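Local coordinates for protein AxyAgu115A (Amphibacillus xylanus NBRC 15112, PDB 6NPS) that is a family GH115 glycoside hydrolase, an alpha-glucuronidase that probably releases glucuronic acid side groups from xylan, in coordinated action with alpha-arabinofuranosidases, at residues I830-F833 / H838-V841; L862-Q867 / A880-N885; L930-Y933 / G938-L941. The protein carries 3 engineered substitutions. One frame throughout, in Å; residues are numbered along the deposited sequence.

Contact 1: residues I830-F833 / H838-V841; sequences IKAF and HYQV
The loop that leaves strand 828-833 in the C-terminal domain, whose family and strand pairings are consistent with a galactose-binding-domain-like beta-sandwich, folds back so that Y839 lies against the end of the strand it has just left. The methyl of A832 points toward the loop and meets the phenol ring obliquely, with A832 CB 4.0 Å from Y839 CE1. Further out, the hydroxyl comes up to the backbone of the next residue, and Y839 OH is 3.5 Å from F833 C. This is packing of an oxygen against a peptide, with no hydrogen bond across the contact; the hydroxyl bonds instead to the carbonyl oxygen of P834, just past the strand end, which fixes the tip of the ring close to the backbone. The reach is long, since the nearest CA atoms, A832 CA and Y839 CA, are 9.6 Å apart. With CG anti to its own carbonyl carbon (chi1 -65°), the tyrosine ring extends across that gap. F833 turns its CB away from the loop, and its ring packs on R816 and E818 of strand 814-821. Y839 also bonds through its backbone to V935 and packs on A934, at the end of strand 926-934, while K831 of strand 828-833 forms a salt bridge with E433 in helix 428-440.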
# COMPACT_ATOMS: atom_id res chain seq x y z
N ILE A 830 21.20 -28.45 9.69
CA ILE A 830 22.37 -29.22 10.11
C ILE A 830 23.04 -28.43 11.22
O ILE A 830 22.99 -27.20 11.24
CB ILE A 830 23.35 -29.51 8.95
CG1 ILE A 830 23.93 -28.20 8.38
CG2 ILE A 830 22.69 -30.35 7.84
CD1 ILE A 830 25.05 -28.46 7.38
N LYS A 831 23.63 -29.15 12.17
CA LYS A 831 24.25 -28.55 13.33
C LYS A 831 25.39 -29.46 13.77
O LYS A 831 25.27 -30.68 13.68
CB LYS A 831 23.22 -28.33 14.46
CG LYS A 831 23.82 -27.69 15.69
CD LYS A 831 22.79 -27.57 16.82
CE LYS A 831 23.43 -26.92 18.03
NZ LYS A 831 22.48 -26.77 19.17
N ALA A 832 26.49 -28.88 14.23
CA ALA A 832 27.62 -29.69 14.66
C ALA A 832 27.41 -30.23 16.07
O ALA A 832 26.93 -29.52 16.95
CB ALA A 832 28.92 -28.89 14.62
N PHE A 833 27.77 -31.49 16.28
CA PHE A 833 27.77 -32.10 17.62
C PHE A 833 29.14 -32.69 17.90
O PHE A 833 29.74 -33.31 17.01
CB PHE A 833 26.71 -33.22 17.74
CG PHE A 833 25.31 -32.72 17.76
CD1 PHE A 833 24.60 -32.60 18.97
CD2 PHE A 833 24.67 -32.36 16.58
CE1 PHE A 833 23.29 -32.12 18.98
CE2 PHE A 833 23.38 -31.89 16.59
CZ PHE A 833 22.68 -31.76 17.78
N HIS A 838 34.16 -25.05 20.86
CA HIS A 838 34.58 -24.03 19.90
C HIS A 838 35.61 -24.69 18.99
O HIS A 838 36.76 -24.92 19.39
CB HIS A 838 35.13 -22.80 20.62
CG HIS A 838 34.12 -22.10 21.48
ND1 HIS A 838 33.56 -20.88 21.14
CD2 HIS A 838 33.54 -22.46 22.66
CE1 HIS A 838 32.69 -20.52 22.08
NE2 HIS A 838 32.67 -21.45 23.01
N TYR A 839 35.20 -25.01 17.76
CA TYR A 839 36.04 -25.73 16.82
C TYR A 839 37.03 -24.78 16.16
O TYR A 839 36.77 -23.58 16.03
CB TYR A 839 35.16 -26.40 15.75
CG TYR A 839 34.26 -27.47 16.32
CD1 TYR A 839 32.90 -27.25 16.51
CD2 TYR A 839 34.79 -28.72 16.68
CE1 TYR A 839 32.08 -28.25 17.04
CE2 TYR A 839 34.01 -29.70 17.21
CZ TYR A 839 32.65 -29.48 17.39
OH TYR A 839 31.88 -30.50 17.93
N GLN A 840 38.16 -25.32 15.71
CA GLN A 840 39.15 -24.55 14.96
C GLN A 840 39.38 -25.21 13.61
O GLN A 840 39.67 -26.40 13.55
CB GLN A 840 40.45 -24.45 15.74
CG GLN A 840 40.27 -23.69 17.03
CD GLN A 840 41.39 -22.71 17.28
OE1 GLN A 840 41.97 -22.68 18.37
NE2 GLN A 840 41.72 -21.91 16.27
N VAL A 841 39.27 -24.43 12.53
CA VAL A 841 39.50 -24.96 11.20
C VAL A 841 40.91 -25.51 11.10
O VAL A 841 41.88 -24.92 11.58
CB VAL A 841 39.22 -23.91 10.11
CG1 VAL A 841 39.61 -24.45 8.74
CG2 VAL A 841 37.73 -23.45 10.11

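Contact 2: residues L862-Q867 / A880-N885; sequences LEFYLQ and AGIQVN
I882 divides its two branches between L862 and F864. The longer arm meets L862 tip to tip, with I882 CD1 4.0 Å from L862 CD2, whereas the short branch is directed at the phenylalanine. There the methyl sits at the rim of the ring and near its plane: I882 CG2 is 3.8 Å from F864 CZ and 4.1 Å from F864 CE2, so the far corner of the ring does the touching. The isoleucine achieves this by placing CG1 between its backbone N and carbonyl carbon (chi1 71°), which sends CG2 anti to the carbonyl carbon. On the other strand L862 is extended, with CG opposite the backbone N (chi1 172°), and its CD2 methyl points across. These residues lie on strands 858-866 and 879-884, which face one another from the two layers of the C-terminal beta-sandwich; L862 and I882 have their CA atoms 10.0 Å apart, and no hydrogen bond passes between the two segments. All three side chains are buried, and the contact is entirely apolar. Strand 926-934 lines the same interior, where L930 packs on L862 and I932 on F864. I882 also touches I921 of strand 915-923, the strand whose T919 and T917 bond to the backbone of L862 and F864.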
# COMPACT_ATOMS: atom_id res chain seq x y z
N LEU A 862 26.87 -15.77 -1.68
CA LEU A 862 26.58 -16.98 -0.94
C LEU A 862 25.79 -16.56 0.29
O LEU A 862 26.31 -15.85 1.15
CB LEU A 862 27.87 -17.71 -0.58
CG LEU A 862 27.81 -18.91 0.36
CD1 LEU A 862 27.22 -20.10 -0.35
CD2 LEU A 862 29.22 -19.24 0.87
N GLU A 863 24.53 -16.97 0.35
CA GLU A 863 23.63 -16.55 1.40
C GLU A 863 23.23 -17.77 2.23
O GLU A 863 22.83 -18.80 1.69
CB GLU A 863 22.39 -15.89 0.79
CG GLU A 863 21.32 -15.51 1.81
CD GLU A 863 20.17 -14.74 1.18
OE1 GLU A 863 19.80 -15.04 0.01
OE2 GLU A 863 19.64 -13.82 1.84
N PHE A 864 23.38 -17.65 3.54
CA PHE A 864 22.96 -18.69 4.46
C PHE A 864 21.63 -18.30 5.07
O PHE A 864 21.42 -17.14 5.45
CB PHE A 864 23.97 -18.87 5.59
CG PHE A 864 25.26 -19.44 5.17
CD1 PHE A 864 25.41 -20.09 3.95
CD2 PHE A 864 26.36 -19.37 6.03
CE1 PHE A 864 26.63 -20.62 3.58
CE2 PHE A 864 27.59 -19.92 5.67
CZ PHE A 864 27.72 -20.53 4.44
N TYR A 865 20.76 -19.27 5.22
CA TYR A 865 19.57 -19.14 6.05
C TYR A 865 19.85 -19.91 7.34
O TYR A 865 20.08 -21.12 7.29
CB TYR A 865 18.34 -19.70 5.34
CG TYR A 865 17.82 -18.82 4.21
CD1 TYR A 865 18.59 -18.58 3.07
CD2 TYR A 865 16.54 -18.26 4.28
CE1 TYR A 865 18.09 -17.78 2.01
CE2 TYR A 865 16.05 -17.48 3.25
CZ TYR A 865 16.82 -17.25 2.12
OH TYR A 865 16.33 -16.45 1.11
N LEU A 866 19.84 -19.22 8.48
CA LEU A 866 20.23 -19.80 9.76
C LEU A 866 19.13 -19.66 10.80
O LEU A 866 18.41 -18.66 10.83
CB LEU A 866 21.49 -19.14 10.33
CG LEU A 866 22.70 -19.06 9.41
CD1 LEU A 866 23.72 -18.10 9.99
CD2 LEU A 866 23.30 -20.47 9.25
N GLN A 867 19.04 -20.63 11.69
CA GLN A 867 18.24 -20.43 12.88
C GLN A 867 18.76 -19.20 13.62
O GLN A 867 19.99 -19.01 13.70
CB GLN A 867 18.28 -21.66 13.78
CG GLN A 867 16.97 -21.88 14.49
CD GLN A 867 16.89 -21.16 15.81
OE1 GLN A 867 15.82 -20.72 16.23
NE2 GLN A 867 18.03 -21.05 16.50
N ALA A 880 31.58 -19.11 11.34
CA ALA A 880 31.59 -20.36 10.60
C ALA A 880 32.73 -20.29 9.60
O ALA A 880 33.24 -19.21 9.28
CB ALA A 880 30.24 -20.60 9.91
N GLY A 881 33.17 -21.45 9.11
CA GLY A 881 34.23 -21.52 8.13
C GLY A 881 33.64 -21.83 6.76
O GLY A 881 32.76 -22.70 6.65
N ILE A 882 34.10 -21.11 5.74
CA ILE A 882 33.74 -21.46 4.37
C ILE A 882 35.00 -21.63 3.54
O ILE A 882 35.96 -20.86 3.66
CB ILE A 882 32.80 -20.44 3.70
CG1 ILE A 882 33.52 -19.13 3.39
CG2 ILE A 882 31.54 -20.19 4.54
CD1 ILE A 882 32.89 -18.34 2.26
N GLN A 883 34.99 -22.64 2.68
CA GLN A 883 36.08 -22.85 1.74
C GLN A 883 35.50 -23.19 0.38
O GLN A 883 34.69 -24.12 0.27
CB GLN A 883 37.01 -23.95 2.21
CG GLN A 883 38.13 -24.18 1.25
CD GLN A 883 39.03 -25.28 1.73
OE1 GLN A 883 38.65 -26.05 2.61
NE2 GLN A 883 40.22 -25.36 1.17
N VAL A 884 35.92 -22.45 -0.63
CA VAL A 884 35.47 -22.64 -2.01
C VAL A 884 36.63 -23.24 -2.78
O VAL A 884 37.70 -22.64 -2.87
CB VAL A 884 35.01 -21.32 -2.63
CG1 VAL A 884 34.70 -21.49 -4.13
CG2 VAL A 884 33.81 -20.80 -1.88
N ASN A 885 36.41 -24.44 -3.32
CA ASN A 885 37.41 -25.15 -4.13
C ASN A 885 38.68 -25.29 -3.28
O ASN A 885 38.60 -25.79 -2.14
CB ASN A 885 37.58 -24.43 -5.47
CG ASN A 885 36.29 -24.40 -6.29
OD1 ASN A 885 35.57 -25.40 -6.39
ND2 ASN A 885 36.01 -23.26 -6.91

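Contact 3: residues L930-Y933 / G938-L941; sequences LRIY and GFAL
The I932 CG2 methyl meets the F939 ring obliquely and is equally near two ring carbons, with I932 CG2 3.9 Å from both F939 CE2 and F939 CZ. The two side chains cross at about a right angle. A second flat group, the guanidinium of R931, lies on the other side of the strand, with Y933 OH at its edge and in its plane; its NE forms a salt bridge with E849, while the Y933 hydroxyl is hydrogen-bonded to Q883 and the Y933 ring meets that of F847 with their planes at about 55°. The strand therefore turns one row of side chains into the beta-sandwich and another away from its interior, where charged and polar ends find partners. The contact belongs to this galactose-binding-domain-like sandwich: strand 926-934 runs in one layer, the short turn that follows crosses over, and strand 940-948 enters the other layer, giving a tight connection between the two. I932, which points toward the second segment, meets both F939 and L941 with separate branches. Its CG2 is anti to the backbone N, and its CG1 is anti to the carbonyl carbon (chi1 -53°); the extended chi2 then carries CD1 toward L941. Strand 858-866 adds F864, which packs on L941, and L866, which packs on F939. In the turn, G938 adopts a positive phi of 87°, at which a CB atom would run against the carbonyl oxygen of the preceding residue. At the other end of the contact, two methyl groups meet tip to tip, with I932 CD1 3.6 Å from L941 CD2.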
# COMPACT_ATOMS: atom_id res chain seq x y z
N LEU A 930 32.06 -26.43 -2.21
CA LEU A 930 31.90 -25.51 -1.09
C LEU A 930 31.93 -26.31 0.20
O LEU A 930 31.09 -27.19 0.39
CB LEU A 930 30.60 -24.70 -1.20
CG LEU A 930 30.15 -24.01 0.11
CD1 LEU A 930 31.04 -22.79 0.44
CD2 LEU A 930 28.65 -23.61 0.11
N ARG A 931 32.88 -26.02 1.08
CA ARG A 931 32.94 -26.64 2.40
C ARG A 931 32.49 -25.64 3.45
O ARG A 931 32.97 -24.50 3.46
CB ARG A 931 34.35 -27.12 2.73
CG ARG A 931 34.82 -28.25 1.86
CD ARG A 931 36.22 -28.74 2.21
NE ARG A 931 36.52 -29.89 1.38
CZ ARG A 931 37.60 -30.65 1.48
NH1 ARG A 931 38.51 -30.37 2.40
NH2 ARG A 931 37.76 -31.69 0.68
N ILE A 932 31.60 -26.07 4.33
CA ILE A 932 31.21 -25.28 5.49
C ILE A 932 31.72 -25.99 6.74
O ILE A 932 31.40 -27.16 6.99
CB ILE A 932 29.69 -25.08 5.55
CG1 ILE A 932 29.23 -24.51 4.20
CG2 ILE A 932 29.31 -24.21 6.74
CD1 ILE A 932 27.79 -24.17 4.19
N TYR A 933 32.54 -25.28 7.52
CA TYR A 933 33.11 -25.81 8.75
C TYR A 933 32.38 -25.21 9.94
O TYR A 933 32.10 -24.00 9.98
CB TYR A 933 34.60 -25.46 8.88
CG TYR A 933 35.55 -26.06 7.89
CD1 TYR A 933 35.69 -25.53 6.62
CD2 TYR A 933 36.36 -27.14 8.24
CE1 TYR A 933 36.59 -26.08 5.70
CE2 TYR A 933 37.26 -27.70 7.33
CZ TYR A 933 37.37 -27.15 6.08
OH TYR A 933 38.27 -27.69 5.18
N GLY A 938 26.05 -22.83 18.30
CA GLY A 938 24.85 -22.11 17.90
C GLY A 938 24.60 -22.01 16.40
O GLY A 938 23.59 -21.42 15.99
N PHE A 939 25.46 -22.59 15.57
CA PHE A 939 25.35 -22.49 14.11
C PHE A 939 24.45 -23.62 13.61
O PHE A 939 24.84 -24.79 13.64
CB PHE A 939 26.74 -22.54 13.49
CG PHE A 939 26.75 -22.48 11.98
CD1 PHE A 939 26.59 -21.27 11.31
CD2 PHE A 939 26.94 -23.63 11.23
CE1 PHE A 939 26.60 -21.22 9.90
CE2 PHE A 939 26.95 -23.60 9.82
CZ PHE A 939 26.80 -22.39 9.16
N ALA A 940 23.22 -23.27 13.19
CA ALA A 940 22.28 -24.25 12.66
C ALA A 940 21.82 -23.77 11.29
O ALA A 940 21.16 -22.72 11.18
CB ALA A 940 21.10 -24.46 13.60
N LEU A 941 22.18 -24.52 10.25
CA LEU A 941 22.07 -24.04 8.88
C LEU A 941 20.92 -24.77 8.20
O LEU A 941 20.90 -26.01 8.18
CB LEU A 941 23.38 -24.29 8.13
CG LEU A 941 23.42 -23.95 6.64
CD1 LEU A 941 23.34 -22.45 6.35
CD2 LEU A 941 24.74 -24.50 6.09

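How the contacts relate
Along the chain the three contacts follow in series, none nested within or crossing another. Contact 1 closes the four-residue turn after strand 828-833, contact 2 spans the twelve residues between its segments on strands 858-866 and 879-884, and contact 3 closes the short connection from strand 926-934 into strand 940-948. Backbone pairing knits them together. I830 N bonds to L941 O (2.9 Å), setting strand 828-833 of contact 1 beside strand 940-948 of contact 3, and in the other layer Y933 N bonds to G881 O (2.7 Å), joining contact 3 to contact 2. Strands 858-866 and 940-948 are neighbours, and L866 CD2 packs on L941 CD1; the centres of contacts 2 and 3 are about 6 Å apart.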